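NAD-dependent aldehyde dehydrogenase (Sinorhizobium meliloti, PDB 3U4J) probably oxidises aldehydes to carboxylic acids with NAD as electron acceptor, and assembles as a tetramer that binds calcium. Local coordinates at residues A[140-144]-A[156-160]; A[180-184]-A[479-485]. The contacts are given in a common frame with arbitrary orientation. Residue numbers count along the deposited sequence, not the author numbering.

Interaction 1: residues A[140-144]-A[156-160]; sequences ALEGQ and LVLRE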
# COMPACT_ATOMS: atom_id res chain seq x y z
N ALA A 140 -10.06 8.39 2.17
CA ALA A 140 -8.91 8.01 1.34
C ALA A 140 -8.84 6.51 0.98
O ALA A 140 -7.83 6.05 0.46
CB ALA A 140 -7.63 8.43 2.03
N LEU A 141 -9.90 5.76 1.27
CA LEU A 141 -9.91 4.33 1.04
C LEU A 141 -9.82 4.06 -0.45
O LEU A 141 -10.50 4.70 -1.25
CB LEU A 141 -11.16 3.69 1.63
CG LEU A 141 -11.30 3.85 3.15
CD1 LEU A 141 -12.60 3.21 3.61
CD2 LEU A 141 -10.10 3.23 3.85
N GLU A 142 -9.00 3.10 -0.82
CA GLU A 142 -8.74 2.88 -2.24
C GLU A 142 -8.79 1.40 -2.61
O GLU A 142 -8.83 0.52 -1.74
CB GLU A 142 -7.37 3.50 -2.59
CG GLU A 142 -6.24 2.86 -1.82
CD GLU A 142 -4.91 3.61 -1.91
OE1 GLU A 142 -4.91 4.87 -1.89
OE2 GLU A 142 -3.87 2.93 -1.99
N GLY A 143 -8.83 1.15 -3.92
CA GLY A 143 -8.53 -0.16 -4.49
C GLY A 143 -7.36 0.03 -5.44
O GLY A 143 -6.61 1.01 -5.31
N GLN A 144 -7.21 -0.86 -6.42
CA GLN A 144 -6.06 -0.84 -7.29
C GLN A 144 -6.44 -0.83 -8.74
O GLN A 144 -7.51 -1.35 -9.12
CB GLN A 144 -5.16 -2.07 -7.04
CG GLN A 144 -4.53 -2.15 -5.63
CD GLN A 144 -5.50 -2.68 -4.59
OE1 GLN A 144 -6.16 -3.71 -4.81
NE2 GLN A 144 -5.60 -1.98 -3.44
N LEU A 156 -9.28 -3.55 -12.67
CA LEU A 156 -9.71 -2.69 -11.59
C LEU A 156 -10.04 -3.56 -10.41
O LEU A 156 -10.61 -4.65 -10.56
CB LEU A 156 -10.95 -1.89 -11.97
CG LEU A 156 -10.92 -1.05 -13.25
CD1 LEU A 156 -12.29 -0.43 -13.49
CD2 LEU A 156 -9.83 0.03 -13.20
N VAL A 157 -9.63 -3.11 -9.24
CA VAL A 157 -10.12 -3.68 -8.01
C VAL A 157 -10.86 -2.55 -7.32
O VAL A 157 -10.25 -1.53 -6.94
CB VAL A 157 -8.99 -4.25 -7.15
CG1 VAL A 157 -9.57 -4.87 -5.89
CG2 VAL A 157 -8.19 -5.29 -7.96
N LEU A 158 -12.18 -2.72 -7.16
CA LEU A 158 -13.01 -1.71 -6.51
C LEU A 158 -13.33 -2.09 -5.06
O LEU A 158 -13.73 -3.21 -4.78
CB LEU A 158 -14.30 -1.48 -7.32
CG LEU A 158 -14.07 -1.01 -8.77
CD1 LEU A 158 -15.40 -0.96 -9.57
CD2 LEU A 158 -13.34 0.34 -8.82
N ARG A 159 -13.14 -1.13 -4.16
CA ARG A 159 -13.54 -1.29 -2.78
C ARG A 159 -14.99 -0.84 -2.60
O ARG A 159 -15.38 0.26 -3.03
CB ARG A 159 -12.61 -0.48 -1.86
CG ARG A 159 -13.00 -0.55 -0.39
CD ARG A 159 -12.20 0.45 0.45
NE ARG A 159 -10.77 0.16 0.50
CZ ARG A 159 -10.19 -0.53 1.49
NH1 ARG A 159 -10.93 -1.05 2.48
NH2 ARG A 159 -8.89 -0.75 1.46
N GLU A 160 -15.78 -1.69 -1.96
CA GLU A 160 -17.21 -1.45 -1.74
C GLU A 160 -17.53 -1.86 -0.30
O GLU A 160 -16.75 -2.60 0.33
CB GLU A 160 -18.06 -2.26 -2.74
CG GLU A 160 -17.76 -1.95 -4.22
CD GLU A 160 -18.71 -2.67 -5.20
OE1 GLU A 160 -19.37 -3.66 -4.82
OE2 GLU A 160 -18.76 -2.24 -6.37
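Two backbone hydrogen bonds tie Gln144 to Val157 in antiparallel fashion: Val157 N donates to Gln144 O at 2.8 Å and nearly straight, while Gln144 N reaches Val157 O at 3.2 Å along a more bent path. One residue back, Gly143 CA lies 3.3 Å from Val157 O in a CA-H...O contact. A beta-carbon on Gly143 would collide with that same carbonyl, so glycine suits the place. Toward Leu141 the two segments diverge, and the long side chain of Arg159 fills the gap: its NE donates to Glu142 O at 3.0 Å, and its NH2 adds a weak bond to the same oxygen at 3.4 Å. Arginine fits here because its guanidinium can donate to the Glu142 carbonyl from the side chain and still present NH1 to Asp486, its salt-bridge partner in helix 483-487.

Packing follows from this pose. Leu141 CB touches Arg159 CD at 3.6 Å, and Leu141 CD2 lies over one face of the guanidinium, an apolar cover that leaves the N-H groups in the plane for their acceptors. The amide of Gln144 sits beside Val157, with Gln144 OE1 3.7 Å from Val157 CB, and OE1 is hydrogen-bonded to Tyr483 of the third subunit. Beyond the pair, strand 153-168 bonds along its other edge to strand 489-497, whereas Gly143 and Gln144 form an antiparallel ladder with the second subunit. The arrangement is a beta hairpin, strands 143-146 and 153-168, belonging to the protruding oligomerisation arm characteristic of aldehyde dehydrogenases, through which the sheet continues across a subunit interface.

Interaction 2: residues A[180-184]-A[479-485]; sequences ERVPW and ELGRYGF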
# COMPACT_ATOMS: atom_id res chain seq x y z
N GLU A 180 -14.41 1.61 18.32
CA GLU A 180 -13.44 0.83 17.51
C GLU A 180 -14.12 0.08 16.35
O GLU A 180 -13.44 -0.50 15.52
CB GLU A 180 -12.73 -0.25 18.34
CG GLU A 180 -11.87 0.20 19.49
CD GLU A 180 -11.32 -1.01 20.28
OE1 GLU A 180 -11.80 -2.17 20.08
OE2 GLU A 180 -10.42 -0.79 21.12
N ARG A 181 -15.45 0.03 16.33
CA ARG A 181 -16.17 -0.78 15.32
C ARG A 181 -17.04 0.08 14.41
O ARG A 181 -16.88 0.06 13.20
CB ARG A 181 -17.07 -1.84 15.98
CG ARG A 181 -16.34 -2.80 16.93
CD ARG A 181 -15.45 -3.83 16.21
NE ARG A 181 -14.91 -4.74 17.21
CZ ARG A 181 -13.89 -4.46 18.02
NH1 ARG A 181 -13.20 -3.33 17.88
NH2 ARG A 181 -13.54 -5.33 18.96
N VAL A 182 -17.98 0.82 15.00
CA VAL A 182 -18.94 1.61 14.23
C VAL A 182 -18.27 2.55 13.20
O VAL A 182 -18.64 2.53 12.04
CB VAL A 182 -19.95 2.38 15.14
CG1 VAL A 182 -20.83 3.38 14.34
CG2 VAL A 182 -20.84 1.38 15.94
N PRO A 183 -17.26 3.35 13.62
CA PRO A 183 -16.72 4.32 12.63
C PRO A 183 -16.04 3.65 11.43
O PRO A 183 -16.13 4.15 10.32
CB PRO A 183 -15.68 5.13 13.45
CG PRO A 183 -16.04 4.94 14.88
CD PRO A 183 -16.66 3.54 14.95
N TRP A 184 -15.38 2.51 11.65
CA TRP A 184 -14.76 1.78 10.57
C TRP A 184 -15.79 1.18 9.62
O TRP A 184 -15.59 1.17 8.39
CB TRP A 184 -13.82 0.71 11.13
CG TRP A 184 -12.42 1.28 11.44
CD1 TRP A 184 -11.30 1.16 10.67
CD2 TRP A 184 -12.04 2.07 12.59
NE1 TRP A 184 -10.25 1.84 11.26
CE2 TRP A 184 -10.67 2.39 12.44
CE3 TRP A 184 -12.72 2.52 13.74
CZ2 TRP A 184 -9.94 3.14 13.40
CZ3 TRP A 184 -12.01 3.29 14.70
CH2 TRP A 184 -10.63 3.59 14.51
N GLU A 479 -9.12 -5.14 13.49
CA GLU A 479 -9.83 -3.88 13.62
C GLU A 479 -8.81 -2.74 13.67
O GLU A 479 -7.61 -2.99 13.83
CB GLU A 479 -10.69 -3.89 14.90
CG GLU A 479 -11.61 -5.12 15.07
CD GLU A 479 -12.72 -5.20 14.01
OE1 GLU A 479 -13.26 -4.14 13.59
OE2 GLU A 479 -13.04 -6.34 13.60
N LEU A 480 -9.31 -1.51 13.52
CA LEU A 480 -8.55 -0.29 13.73
C LEU A 480 -7.53 -0.05 12.61
O LEU A 480 -7.42 -0.86 11.69
CB LEU A 480 -7.84 -0.26 15.10
CG LEU A 480 -8.63 -0.09 16.39
CD1 LEU A 480 -7.77 0.57 17.53
CD2 LEU A 480 -9.94 0.59 16.24
N GLY A 481 -6.82 1.06 12.70
CA GLY A 481 -5.90 1.48 11.64
C GLY A 481 -6.56 1.45 10.27
O GLY A 481 -7.74 1.78 10.15
N ARG A 482 -5.80 1.03 9.26
CA ARG A 482 -6.33 0.79 7.92
C ARG A 482 -6.98 -0.59 7.84
O ARG A 482 -7.76 -0.85 6.95
CB ARG A 482 -5.21 0.86 6.87
CG ARG A 482 -4.58 2.24 6.84
CD ARG A 482 -3.84 2.56 5.56
NE ARG A 482 -3.81 4.02 5.39
CZ ARG A 482 -2.72 4.75 5.13
NH1 ARG A 482 -1.53 4.17 4.96
NH2 ARG A 482 -2.83 6.07 4.99
N TYR A 483 -6.64 -1.48 8.77
CA TYR A 483 -7.11 -2.86 8.69
C TYR A 483 -8.62 -2.98 8.88
O TYR A 483 -9.28 -3.79 8.19
CB TYR A 483 -6.37 -3.77 9.69
CG TYR A 483 -4.93 -4.07 9.25
CD1 TYR A 483 -4.59 -5.33 8.75
CD2 TYR A 483 -3.94 -3.09 9.30
CE1 TYR A 483 -3.29 -5.60 8.31
CE2 TYR A 483 -2.62 -3.35 8.89
CZ TYR A 483 -2.30 -4.60 8.40
OH TYR A 483 -1.01 -4.87 7.97
N GLY A 484 -9.16 -2.18 9.81
CA GLY A 484 -10.59 -2.29 10.10
C GLY A 484 -11.42 -1.96 8.87
O GLY A 484 -12.51 -2.52 8.69
N PHE A 485 -10.94 -1.07 8.00
CA PHE A 485 -11.74 -0.76 6.81
C PHE A 485 -11.86 -1.95 5.88
O PHE A 485 -12.90 -2.13 5.24
CB PHE A 485 -11.24 0.47 6.07
CG PHE A 485 -11.28 1.72 6.91
CD1 PHE A 485 -12.48 2.35 7.19
CD2 PHE A 485 -10.10 2.24 7.44
CE1 PHE A 485 -12.52 3.49 7.97
CE2 PHE A 485 -10.13 3.38 8.22
CZ PHE A 485 -11.34 4.01 8.49
O HOH W 1 -12.21 -1.50 13.19
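Glu479 begins the segment with its CA-to-CB bond pointing toward 180-184. Its OE1 lies 3.4 Å from Arg181 CD and accepts a hydrogen bond from Tyr488; the opposite charges of Arg181 and Glu479 are near but form no salt bridge, Arg181 NH1 pairing instead with Glu180 OE1 at 2.9 Å. A buried water joins the segments, donating to Glu180 O (2.8 Å) and Glu479 OE1 (2.9 Å) and accepting from Leu480 N (2.9 Å). Leu480 then lays CD2 over the six-membered ring of Trp184, 3.8 Å from its centroid, a CH-pi contact suited to a branched apolar side chain. Gly481, whose positive phi favours glycine, presents its O to Trp184 NE1 at 2.7 Å in an almost linear hydrogen bond that satisfies the buried indole. At Gly484, CA comes within 3.6 Å of Trp184 CD1, leaving no room for a beta-carbon. Phe485 closes the clamp: its CE2 is 3.5 Å from Trp184 CD1, on the indole face opposite Leu480, with ring planes tilted by 33°. The whole wedges the turn entering helix 483-487 against helix 174-187, with helix 117-138 packing on Pro183 and Phe485, and strand 153-168 on Arg181 and Phe485.

In the fold
The centres of the two interactions lie about 16 Å apart, on the same side of the chain's centre, and follow in series: 140-144 with 156-160 closes before 180-184 meets 479-485. Strand 153-168 is followed, after a short connection, by helix 174-187, linking them along the chain. Interaction 1 is a local hairpin contact about 28 Å from the chain's centre, whereas interaction 2 is deeper, at about 12 Å, and spans 294 intervening residues. They touch through Phe485, whose ring atom CG lies 3.6 Å from Leu141 CD2 and whose O is 3.6 Å from Arg159 NH1. Helix 483-487 thus joins the buried body of the subunit to the base of the tetramer-forming arm.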